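Local coordinates for Lmo2445 protein (Listeria monocytogenes EGD-e, PDB 5HZL) that is of unknown function but, as a secreted internalin-like protein built on leucine-rich repeats, binds calcium ions, at residues I185-F190 / I225-D230; V220-I225 / L277-G282; E75-A80 / E98-L103; E104-N109 / P122-V127. All blocks are in the same frame, centred on the assembly; numbering follows the deposited sequence.

Interaction 1: residues I185-F190 / I225-D230; sequences IPEDIF and IYQALD. With CA (calcium ion), chain D.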
# COMPACT_ATOMS: atom_id res chain seq x y z
N ILE A 185 0.08 14.06 4.01
CA ILE A 185 -0.54 14.06 2.70
C ILE A 185 0.50 14.20 1.58
O ILE A 185 1.43 15.00 1.70
CB ILE A 185 -1.53 15.25 2.57
CG1 ILE A 185 -2.60 15.19 3.67
CG2 ILE A 185 -2.20 15.29 1.19
CD1 ILE A 185 -3.62 16.32 3.60
N PRO A 186 0.35 13.41 0.49
CA PRO A 186 1.23 13.58 -0.67
C PRO A 186 0.69 14.80 -1.43
O PRO A 186 -0.04 14.66 -2.40
CB PRO A 186 1.04 12.28 -1.45
CG PRO A 186 -0.31 11.80 -1.08
CD PRO A 186 -0.56 12.26 0.32
N GLU A 187 1.05 15.99 -0.96
CA GLU A 187 0.56 17.24 -1.54
C GLU A 187 0.79 17.49 -3.02
O GLU A 187 -0.16 17.79 -3.74
CB GLU A 187 1.08 18.45 -0.78
CG GLU A 187 0.52 18.58 0.62
CD GLU A 187 0.87 19.89 1.27
OE1 GLU A 187 0.08 20.32 2.14
OE2 GLU A 187 1.90 20.52 0.90
N ASP A 188 2.03 17.37 -3.47
CA ASP A 188 2.35 17.65 -4.87
C ASP A 188 1.42 17.00 -5.88
O ASP A 188 0.84 17.70 -6.72
CB ASP A 188 3.80 17.26 -5.22
CG ASP A 188 4.84 18.12 -4.52
OD1 ASP A 188 4.54 18.81 -3.53
OD2 ASP A 188 6.00 18.09 -4.99
N ILE A 189 1.25 15.68 -5.78
CA ILE A 189 0.42 14.93 -6.72
C ILE A 189 -1.06 15.37 -6.68
O ILE A 189 -1.67 15.48 -7.75
CB ILE A 189 0.58 13.40 -6.55
CG1 ILE A 189 0.04 12.64 -7.77
CG2 ILE A 189 -0.02 12.90 -5.25
CD1 ILE A 189 0.75 12.97 -9.07
N PHE A 190 -1.62 15.64 -5.50
CA PHE A 190 -3.01 16.09 -5.45
C PHE A 190 -3.20 17.51 -5.98
O PHE A 190 -4.24 17.82 -6.56
CB PHE A 190 -3.64 15.99 -4.05
CG PHE A 190 -3.77 14.59 -3.53
CD1 PHE A 190 -4.32 13.58 -4.31
CD2 PHE A 190 -3.44 14.30 -2.23
CE1 PHE A 190 -4.46 12.29 -3.83
CE2 PHE A 190 -3.59 13.01 -1.74
CZ PHE A 190 -4.10 12.00 -2.54
N ILE A 225 -2.90 17.56 10.00
CA ILE A 225 -3.70 18.67 10.53
C ILE A 225 -3.43 19.99 9.80
O ILE A 225 -4.35 20.72 9.45
CB ILE A 225 -3.45 18.86 12.05
CG1 ILE A 225 -4.00 17.66 12.83
CG2 ILE A 225 -4.13 20.13 12.57
CD1 ILE A 225 -3.68 17.67 14.31
N TYR A 226 -2.16 20.27 9.56
CA TYR A 226 -1.77 21.50 8.91
C TYR A 226 -1.88 21.45 7.39
O TYR A 226 -2.32 22.40 6.77
CB TYR A 226 -0.37 21.87 9.38
CG TYR A 226 -0.27 21.99 10.88
CD1 TYR A 226 -0.06 20.87 11.68
CD2 TYR A 226 -0.39 23.23 11.51
CE1 TYR A 226 0.04 20.98 13.05
CE2 TYR A 226 -0.29 23.35 12.89
CZ TYR A 226 -0.08 22.22 13.66
OH TYR A 226 0.02 22.31 15.02
N GLN A 227 -1.47 20.34 6.79
CA GLN A 227 -1.52 20.16 5.34
C GLN A 227 -2.95 20.21 4.80
O GLN A 227 -3.18 20.67 3.68
CB GLN A 227 -0.86 18.84 4.96
CG GLN A 227 0.63 18.82 5.26
CD GLN A 227 1.28 17.47 5.02
OE1 GLN A 227 0.69 16.41 5.27
NE2 GLN A 227 2.51 17.50 4.57
N ALA A 228 -3.91 19.76 5.60
CA ALA A 228 -5.33 19.78 5.22
C ALA A 228 -5.77 21.16 4.74
O ALA A 228 -6.61 21.28 3.85
CB ALA A 228 -6.20 19.32 6.38
N LEU A 229 -5.17 22.21 5.33
CA LEU A 229 -5.47 23.61 4.99
C LEU A 229 -5.18 23.97 3.54
O LEU A 229 -5.76 24.91 3.03
CB LEU A 229 -4.75 24.55 5.96
CG LEU A 229 -5.19 24.37 7.41
CD1 LEU A 229 -4.36 25.25 8.34
CD2 LEU A 229 -6.68 24.64 7.59
N ASP A 230 -4.29 23.23 2.89
CA ASP A 230 -3.97 23.46 1.47
C ASP A 230 -5.06 22.88 0.55
O ASP A 230 -4.93 22.92 -0.67
CB ASP A 230 -2.60 22.86 1.13
CG ASP A 230 -1.45 23.51 1.90
OD1 ASP A 230 -1.66 24.55 2.55
OD2 ASP A 230 -0.33 22.99 1.84
CA CA D . 3.19 22.20 2.34
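Gln-227 OE1 takes the backbone N-H of Ile-185 at 2.7 Å and also receives a weak hydrogen bond from the hydroxyl of Ser-184. This joins the chain just before helix 187-191, between the last two strands of the leucine-rich repeat sheet, to helix 223-227 of the C-terminal, E-set-like domain. A glutamine suits the place because its long side chain, extended beyond CG, carries a carbonyl oxygen away from its own helix to a backbone N-H on the other segment. Ile-185 and Gln-227 run antiparallel alongside one another, which lays the apolar tip of the isoleucine, CD1, 4.0 Å from Gln-227 CB. Right after Ile-185 the chain turns at Pro-186, the centre of an inverse gamma turn and the N-cap residue of the helix.

The next residue, Glu-187, sends an equally extended side chain to the calcium ion, which Glu-163 also binds. Its OE1 lies 3.3 Å from Gln-227 CB. Asp-230, a ligand of this calcium site in a structure of the protein but not bound in this chain, crosses Glu-187 at about a right angle, with the carboxylate planes 45° apart. The remaining oxygen of the glutamate, OE2, holds the calcium ion at 2.6 Å.

Interaction 2: residues V220-I225 / L277-G282; sequences VFVPFI and LEISLG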
# COMPACT_ATOMS: atom_id res chain seq x y z
N VAL A 220 2.30 16.46 20.09
CA VAL A 220 2.35 15.38 19.09
C VAL A 220 2.66 15.87 17.66
O VAL A 220 2.34 17.01 17.32
CB VAL A 220 1.01 14.62 19.09
CG1 VAL A 220 0.79 13.96 20.44
CG2 VAL A 220 -0.17 15.54 18.76
N PHE A 221 3.26 14.99 16.84
CA PHE A 221 3.65 15.29 15.44
C PHE A 221 2.56 14.81 14.49
O PHE A 221 2.45 13.60 14.27
CB PHE A 221 5.00 14.61 15.12
CG PHE A 221 5.46 14.77 13.70
CD1 PHE A 221 5.94 15.99 13.24
CD2 PHE A 221 5.48 13.69 12.82
CE1 PHE A 221 6.38 16.14 11.94
CE2 PHE A 221 5.93 13.83 11.52
CZ PHE A 221 6.38 15.06 11.08
N VAL A 222 1.77 15.74 13.94
CA VAL A 222 0.66 15.39 13.06
C VAL A 222 0.58 16.33 11.85
O VAL A 222 -0.24 17.26 11.83
CB VAL A 222 -0.69 15.43 13.82
CG1 VAL A 222 -1.78 14.73 12.99
CG2 VAL A 222 -0.59 14.76 15.19
N PRO A 223 1.43 16.10 10.83
CA PRO A 223 1.43 16.95 9.65
C PRO A 223 0.11 17.10 8.92
O PRO A 223 -0.15 18.15 8.35
CB PRO A 223 2.46 16.28 8.74
CG PRO A 223 3.40 15.65 9.68
CD PRO A 223 2.55 15.14 10.81
N PHE A 224 -0.72 16.05 8.96
CA PHE A 224 -2.02 16.06 8.29
C PHE A 224 -2.89 17.25 8.70
O PHE A 224 -3.54 17.87 7.86
CB PHE A 224 -2.76 14.74 8.56
CG PHE A 224 -4.12 14.67 7.91
CD1 PHE A 224 -5.25 15.12 8.57
CD2 PHE A 224 -4.27 14.15 6.62
CE1 PHE A 224 -6.49 15.07 7.97
CE2 PHE A 224 -5.51 14.10 6.02
CZ PHE A 224 -6.62 14.56 6.69
N ILE A 225 -2.90 17.56 10.00
CA ILE A 225 -3.70 18.67 10.53
C ILE A 225 -3.43 19.99 9.80
O ILE A 225 -4.35 20.72 9.45
CB ILE A 225 -3.45 18.86 12.05
CG1 ILE A 225 -4.00 17.66 12.83
CG2 ILE A 225 -4.13 20.13 12.57
CD1 ILE A 225 -3.68 17.67 14.31
N LEU A 277 -5.68 9.51 24.24
CA LEU A 277 -6.06 10.80 23.67
C LEU A 277 -6.33 10.66 22.20
O LEU A 277 -5.63 9.94 21.51
CB LEU A 277 -4.96 11.81 23.95
CG LEU A 277 -4.84 12.11 25.44
CD1 LEU A 277 -3.50 12.72 25.79
CD2 LEU A 277 -5.99 12.99 25.91
N GLU A 278 -7.34 11.36 21.72
CA GLU A 278 -7.71 11.28 20.33
C GLU A 278 -8.01 12.64 19.72
O GLU A 278 -8.67 13.47 20.34
CB GLU A 278 -8.92 10.35 20.19
CG GLU A 278 -9.50 10.23 18.79
CD GLU A 278 -10.63 9.22 18.68
OE1 GLU A 278 -10.51 8.11 19.25
OE2 GLU A 278 -11.63 9.52 17.99
N ILE A 279 -7.50 12.86 18.52
CA ILE A 279 -7.72 14.06 17.75
C ILE A 279 -8.61 13.58 16.61
O ILE A 279 -8.17 12.79 15.80
CB ILE A 279 -6.42 14.65 17.19
CG1 ILE A 279 -5.47 15.01 18.33
CG2 ILE A 279 -6.73 15.90 16.36
CD1 ILE A 279 -4.11 15.53 17.88
N SER A 280 -9.85 14.03 16.59
CA SER A 280 -10.83 13.66 15.58
C SER A 280 -11.04 14.84 14.64
O SER A 280 -11.44 15.91 15.08
CB SER A 280 -12.13 13.29 16.28
OG SER A 280 -13.18 13.06 15.37
N LEU A 281 -10.77 14.64 13.36
CA LEU A 281 -10.90 15.66 12.32
C LEU A 281 -12.10 15.32 11.44
O LEU A 281 -12.42 14.15 11.31
CB LEU A 281 -9.64 15.64 11.46
CG LEU A 281 -8.35 15.66 12.29
CD1 LEU A 281 -7.14 15.42 11.42
CD2 LEU A 281 -8.23 16.96 13.07
N GLY A 282 -12.74 16.31 10.84
CA GLY A 282 -13.92 16.05 9.99
C GLY A 282 -14.32 17.27 9.19
O GLY A 282 -14.10 18.39 9.64
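Ile-279 and Leu-281, alternate residues of strand 273-281, both point toward segment 220-225 and meet four of its apolar side chains. Ile-279 has CG1 anti to its carbonyl carbon (chi1 -60°), and its chain is extended, with CD1 anti to CA. CD1 therefore reaches straight out to Val-220, and the two side chains meet tip to tip, with Val-220 CG2 4.0 Å from Ile-279 CD1. The second branch of the isoleucine, CG2, serves another neighbour: Ile-225 crosses it at about a right angle and brings its own CD1 to 4.1 Å from Ile-279 CG2. Beta-branching thus lets one residue fill two neighbouring positions. Val-222 CG2 adds a more distant touch to the same CD1.

Two residues further along the strand, Leu-281 extends a single methyl, CD1, between Phe-224 and Ile-225. It comes to the rim of the Phe-224 ring, near the ring plane. Ile-225 CG1 lies 4.1 Å from Leu-281 CD1. Phe-224 passes alongside Leu-281, pointing the other way: with CG anti to the backbone N, chi1 180° carries CG toward the strand, and chi2 of -90° sets the ring plane, with the edge at CD1 and CE1 meeting the leucine methyl. Phe-294 and Tyr-292 of strand 290-298, with Ile-240 of strand 240-244, continue this layer around the contact. Here the two-stranded sheet 219-221/262-264 and the short helix after it pack against the five-stranded mixed sheet, a buried contact of apolar side chains, consistent with the immunoglobulin-like beta sandwich of the E-set clan.

Interaction 3: residues E75-A80 / E98-L103; sequences EVFTNA and EALPAL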
# COMPACT_ATOMS: atom_id res chain seq x y z
N GLU A 75 11.36 -18.83 -15.94
CA GLU A 75 11.05 -18.75 -17.36
C GLU A 75 10.61 -17.33 -17.72
O GLU A 75 10.60 -16.43 -16.88
CB GLU A 75 9.94 -19.74 -17.73
CG GLU A 75 10.21 -21.21 -17.39
CD GLU A 75 11.45 -21.79 -18.06
OE1 GLU A 75 11.99 -21.21 -19.04
OE2 GLU A 75 11.87 -22.86 -17.60
N VAL A 76 10.28 -17.15 -18.99
CA VAL A 76 9.83 -15.88 -19.52
C VAL A 76 8.49 -16.09 -20.22
O VAL A 76 8.42 -16.84 -21.20
CB VAL A 76 10.85 -15.31 -20.53
CG1 VAL A 76 10.32 -14.03 -21.18
CG2 VAL A 76 12.20 -15.07 -19.87
N PHE A 77 7.43 -15.45 -19.72
CA PHE A 77 6.10 -15.53 -20.31
C PHE A 77 6.06 -14.28 -21.17
O PHE A 77 5.48 -13.28 -20.78
CB PHE A 77 5.03 -15.49 -19.23
CG PHE A 77 5.11 -16.62 -18.24
CD1 PHE A 77 5.99 -16.56 -17.16
CD2 PHE A 77 4.28 -17.74 -18.36
CE1 PHE A 77 6.06 -17.60 -16.24
CE2 PHE A 77 4.34 -18.78 -17.44
CZ PHE A 77 5.23 -18.71 -16.38
N THR A 78 6.69 -14.34 -22.34
CA THR A 78 6.82 -13.18 -23.26
C THR A 78 5.56 -12.37 -23.54
O THR A 78 5.68 -11.19 -23.81
CB THR A 78 7.38 -13.55 -24.66
OG1 THR A 78 6.44 -14.40 -25.31
CG2 THR A 78 8.75 -14.27 -24.60
N ASN A 79 4.37 -12.97 -23.48
CA ASN A 79 3.10 -12.26 -23.79
C ASN A 79 2.07 -12.11 -22.67
O ASN A 79 0.94 -11.67 -22.92
CB ASN A 79 2.40 -12.99 -24.93
CG ASN A 79 3.26 -13.08 -26.14
OD1 ASN A 79 3.93 -12.13 -26.52
ND2 ASN A 79 3.22 -14.22 -26.77
N ALA A 80 2.44 -12.47 -21.46
CA ALA A 80 1.52 -12.36 -20.35
C ALA A 80 1.39 -10.88 -20.00
O ALA A 80 2.36 -10.25 -19.60
CB ALA A 80 2.03 -13.16 -19.17
N GLU A 98 11.65 -10.12 -14.86
CA GLU A 98 12.43 -11.06 -15.67
C GLU A 98 11.43 -12.01 -16.38
O GLU A 98 11.53 -12.28 -17.58
CB GLU A 98 13.39 -11.85 -14.75
CG GLU A 98 14.60 -12.52 -15.40
CD GLU A 98 15.69 -11.53 -15.85
OE1 GLU A 98 15.54 -10.30 -15.64
OE2 GLU A 98 16.72 -12.00 -16.41
N ALA A 99 10.44 -12.47 -15.62
CA ALA A 99 9.41 -13.39 -16.11
C ALA A 99 8.23 -12.74 -16.81
O ALA A 99 7.56 -13.39 -17.63
CB ALA A 99 8.88 -14.22 -14.95
N LEU A 100 7.97 -11.48 -16.50
CA LEU A 100 6.82 -10.79 -17.06
C LEU A 100 7.18 -9.48 -17.76
O LEU A 100 6.73 -8.41 -17.37
CB LEU A 100 5.82 -10.55 -15.93
CG LEU A 100 5.42 -11.80 -15.14
CD1 LEU A 100 4.60 -11.40 -13.92
CD2 LEU A 100 4.66 -12.79 -16.00
N PRO A 101 7.98 -9.57 -18.83
CA PRO A 101 8.38 -8.35 -19.55
C PRO A 101 7.23 -7.56 -20.19
O PRO A 101 7.35 -6.35 -20.33
CB PRO A 101 9.33 -8.89 -20.62
CG PRO A 101 8.83 -10.26 -20.90
CD PRO A 101 8.35 -10.79 -19.58
N ALA A 102 6.13 -8.22 -20.55
CA ALA A 102 4.98 -7.56 -21.18
C ALA A 102 3.86 -7.17 -20.21
O ALA A 102 2.79 -6.73 -20.64
CB ALA A 102 4.42 -8.48 -22.25
N LEU A 103 4.12 -7.29 -18.91
CA LEU A 103 3.11 -7.01 -17.90
C LEU A 103 2.50 -5.61 -17.99
O LEU A 103 3.22 -4.62 -18.06
CB LEU A 103 3.69 -7.24 -16.51
CG LEU A 103 2.68 -7.30 -15.36
CD1 LEU A 103 1.63 -8.38 -15.61
CD2 LEU A 103 3.41 -7.56 -14.06
O HOH W 1 5.06 -10.71 -19.74
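Leu-100 CD2 touches Ala-80 CB at 4.1 Å and Phe-77 CD1 at 4.2 Å, the apolar centre where two successive coils of the leucine-rich repeat domain stack. Leu-100 and Phe-77 lie side by side and point the same way, and both touch Ile-57 of strand 56-58. A leucine and a phenylalanine fill this interior, whereas Ala-80 is small enough for the backbones to approach. Further out, Val-76 CG1 rests against Pro-101 CG, and the rigid proline ring makes a compact apolar partner.

At the next layer the backbones meet. Phe-77 N donates to Ala-99 O in a nearly straight bond (2.9 Å, 163°), and this oxygen lies at the edge of the Phe-77 ring, in its plane. Each segment ends in a type I beta turn, Phe-77 to Ala-80 and Leu-100 to Leu-103. A water between the turns donates to Phe-77 O and Ala-80 O and accepts from Ala-102 N at 2.8 Å. On the outer side, Thr-78 and Asn-79 turn away and bind Asp-52.

With a single direct hydrogen bond between the segments, apolar packing and one water carry much of the join, and the water links the turns, giving Phe-77 O a partner besides Ala-80 N.

Interaction 4: residues E104-N109 / P122-V127; sequences ENIEAN and PNLTNV
Glu-104 O is gripped by two backbone donors of the next coil, Thr-125 N at 2.8 Å and Asn-126 N at 3.1 Å. The second lies in the carbonyl plane; the first is tilted from it. One step on, Ile-106 N donates to Asn-126 O, which fixes the parallel register of Asn-105 with Asn-126 and Ile-106 with Val-127.

The buried face is closely filled. Ile-106 CG1 meets Leu-124 CD1 at 4.0 Å, the two side chains crossing at about a right angle, and Ile-106 CB packs on Val-127 CG2. With chi2 at 62°, Leu-124 CD1 lies over the face of the Glu-104 peptide group, 3.6 Å from Glu-104 O.

This is the strand ladder of a leucine-rich repeat domain, in which each coil adds one strand to a parallel sheet and inward aliphatic residues stack from coil to coil. The other face carries asparagines instead. Asn-105 and Asn-126 lie side by side, pointing the same way, and Asn-126 ND2 gives a 2.9 Å bond to Asn-105 OD1 from above the carbonyl plane; Asn-126 OD1 accepts from Ser-149 of the following strand.

Looser still is the end before the strands, where exposed Asn-123 meets Glu-104 only through aliphatic carbon, CB to CG at 4.2 Å, and through its backbone oxygen.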
# COMPACT_ATOMS: atom_id res chain seq x y z
N GLU A 104 1.16 -5.56 -18.01
CA GLU A 104 0.40 -4.30 -18.11
C GLU A 104 -0.55 -4.09 -16.94
O GLU A 104 -0.90 -2.95 -16.64
CB GLU A 104 -0.49 -4.29 -19.36
CG GLU A 104 0.25 -4.49 -20.66
CD GLU A 104 -0.65 -4.49 -21.88
OE1 GLU A 104 -1.87 -4.22 -21.76
OE2 GLU A 104 -0.12 -4.76 -22.99
N ASN A 105 -0.94 -5.18 -16.28
CA ASN A 105 -1.89 -5.13 -15.21
C ASN A 105 -1.63 -6.10 -14.07
O ASN A 105 -1.44 -7.27 -14.30
CB ASN A 105 -3.23 -5.47 -15.84
CG ASN A 105 -4.36 -5.46 -14.85
OD1 ASN A 105 -4.30 -4.77 -13.84
ND2 ASN A 105 -5.41 -6.21 -15.15
N ILE A 106 -1.65 -5.60 -12.84
CA ILE A 106 -1.46 -6.43 -11.63
C ILE A 106 -2.72 -6.33 -10.76
O ILE A 106 -3.07 -5.25 -10.32
CB ILE A 106 -0.24 -6.00 -10.79
CG1 ILE A 106 1.04 -6.29 -11.56
CG2 ILE A 106 -0.21 -6.73 -9.44
CD1 ILE A 106 2.32 -5.98 -10.81
N GLU A 107 -3.38 -7.46 -10.54
CA GLU A 107 -4.57 -7.54 -9.70
C GLU A 107 -4.18 -8.37 -8.49
O GLU A 107 -4.18 -9.60 -8.53
CB GLU A 107 -5.74 -8.13 -10.48
CG GLU A 107 -6.29 -7.17 -11.52
CD GLU A 107 -7.38 -7.76 -12.41
OE1 GLU A 107 -7.49 -9.02 -12.50
OE2 GLU A 107 -8.11 -6.96 -13.04
N ALA A 108 -3.85 -7.67 -7.40
CA ALA A 108 -3.36 -8.28 -6.16
C ALA A 108 -4.07 -7.85 -4.88
O ALA A 108 -3.43 -7.62 -3.85
CB ALA A 108 -1.87 -8.00 -6.05
N ASN A 109 -5.39 -7.76 -4.94
CA ASN A 109 -6.20 -7.39 -3.79
C ASN A 109 -6.13 -8.47 -2.69
O ASN A 109 -6.15 -9.66 -2.99
CB ASN A 109 -7.68 -7.27 -4.20
CG ASN A 109 -8.60 -7.01 -3.02
OD1 ASN A 109 -9.23 -7.93 -2.52
ND2 ASN A 109 -8.61 -5.79 -2.53
N PRO A 122 8.05 -1.68 -17.91
CA PRO A 122 7.77 -0.57 -18.82
C PRO A 122 6.31 -0.39 -19.23
O PRO A 122 5.83 0.74 -19.28
CB PRO A 122 8.58 -0.94 -20.08
CG PRO A 122 9.63 -1.88 -19.61
CD PRO A 122 9.03 -2.63 -18.47
N ASN A 123 5.64 -1.50 -19.49
CA ASN A 123 4.25 -1.51 -19.95
C ASN A 123 3.20 -1.52 -18.86
O ASN A 123 2.01 -1.54 -19.17
CB ASN A 123 4.05 -2.73 -20.84
CG ASN A 123 5.02 -2.76 -22.00
OD1 ASN A 123 5.64 -1.77 -22.35
ND2 ASN A 123 5.15 -3.92 -22.62
N LEU A 124 3.61 -1.50 -17.59
CA LEU A 124 2.65 -1.53 -16.50
C LEU A 124 1.77 -0.27 -16.54
O LEU A 124 2.27 0.85 -16.52
CB LEU A 124 3.34 -1.70 -15.14
CG LEU A 124 2.42 -2.07 -13.97
CD1 LEU A 124 1.74 -3.41 -14.21
CD2 LEU A 124 3.19 -2.13 -12.66
N THR A 125 0.47 -0.50 -16.61
CA THR A 125 -0.55 0.54 -16.72
C THR A 125 -1.48 0.62 -15.51
O THR A 125 -1.95 1.71 -15.16
CB THR A 125 -1.35 0.27 -18.02
OG1 THR A 125 -0.52 0.61 -19.13
CG2 THR A 125 -2.63 1.11 -18.15
N ASN A 126 -1.75 -0.52 -14.89
CA ASN A 126 -2.66 -0.57 -13.77
C ASN A 126 -2.18 -1.50 -12.68
O ASN A 126 -1.64 -2.55 -12.96
CB ASN A 126 -4.00 -1.08 -14.27
CG ASN A 126 -5.02 -1.19 -13.16
OD1 ASN A 126 -5.27 -0.25 -12.42
ND2 ASN A 126 -5.63 -2.34 -13.04
N VAL A 127 -2.41 -1.14 -11.43
CA VAL A 127 -2.00 -1.96 -10.30
C VAL A 127 -3.05 -1.85 -9.18
O VAL A 127 -3.37 -0.75 -8.77
CB VAL A 127 -0.56 -1.55 -9.85
CG1 VAL A 127 -0.49 -0.11 -9.37
CG2 VAL A 127 -0.03 -2.47 -8.77

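In the fold
From the N terminus, interaction 3 comes first and joins two turns ahead of strands 82-84 and 105-107. Interaction 4 follows in series, closing the next loop by pairing strand 105-107 with strand 126-128. The two touch where Leu-103 and Ala-102 meet Asn-123, so they form one continuous run of the repeat stack. Some 60 residues later, interaction 1 ties helix 187-191, before the last strand of the parallel sheet, to helix 223-227. Interaction 2 opens before interaction 1 has closed, so the two cross; they share Ile-225 and touch through Ile-185 and Phe-224. Thus 3 and 4 build the repeat domain, 2 the C-terminal domain, and 1 the junction between them.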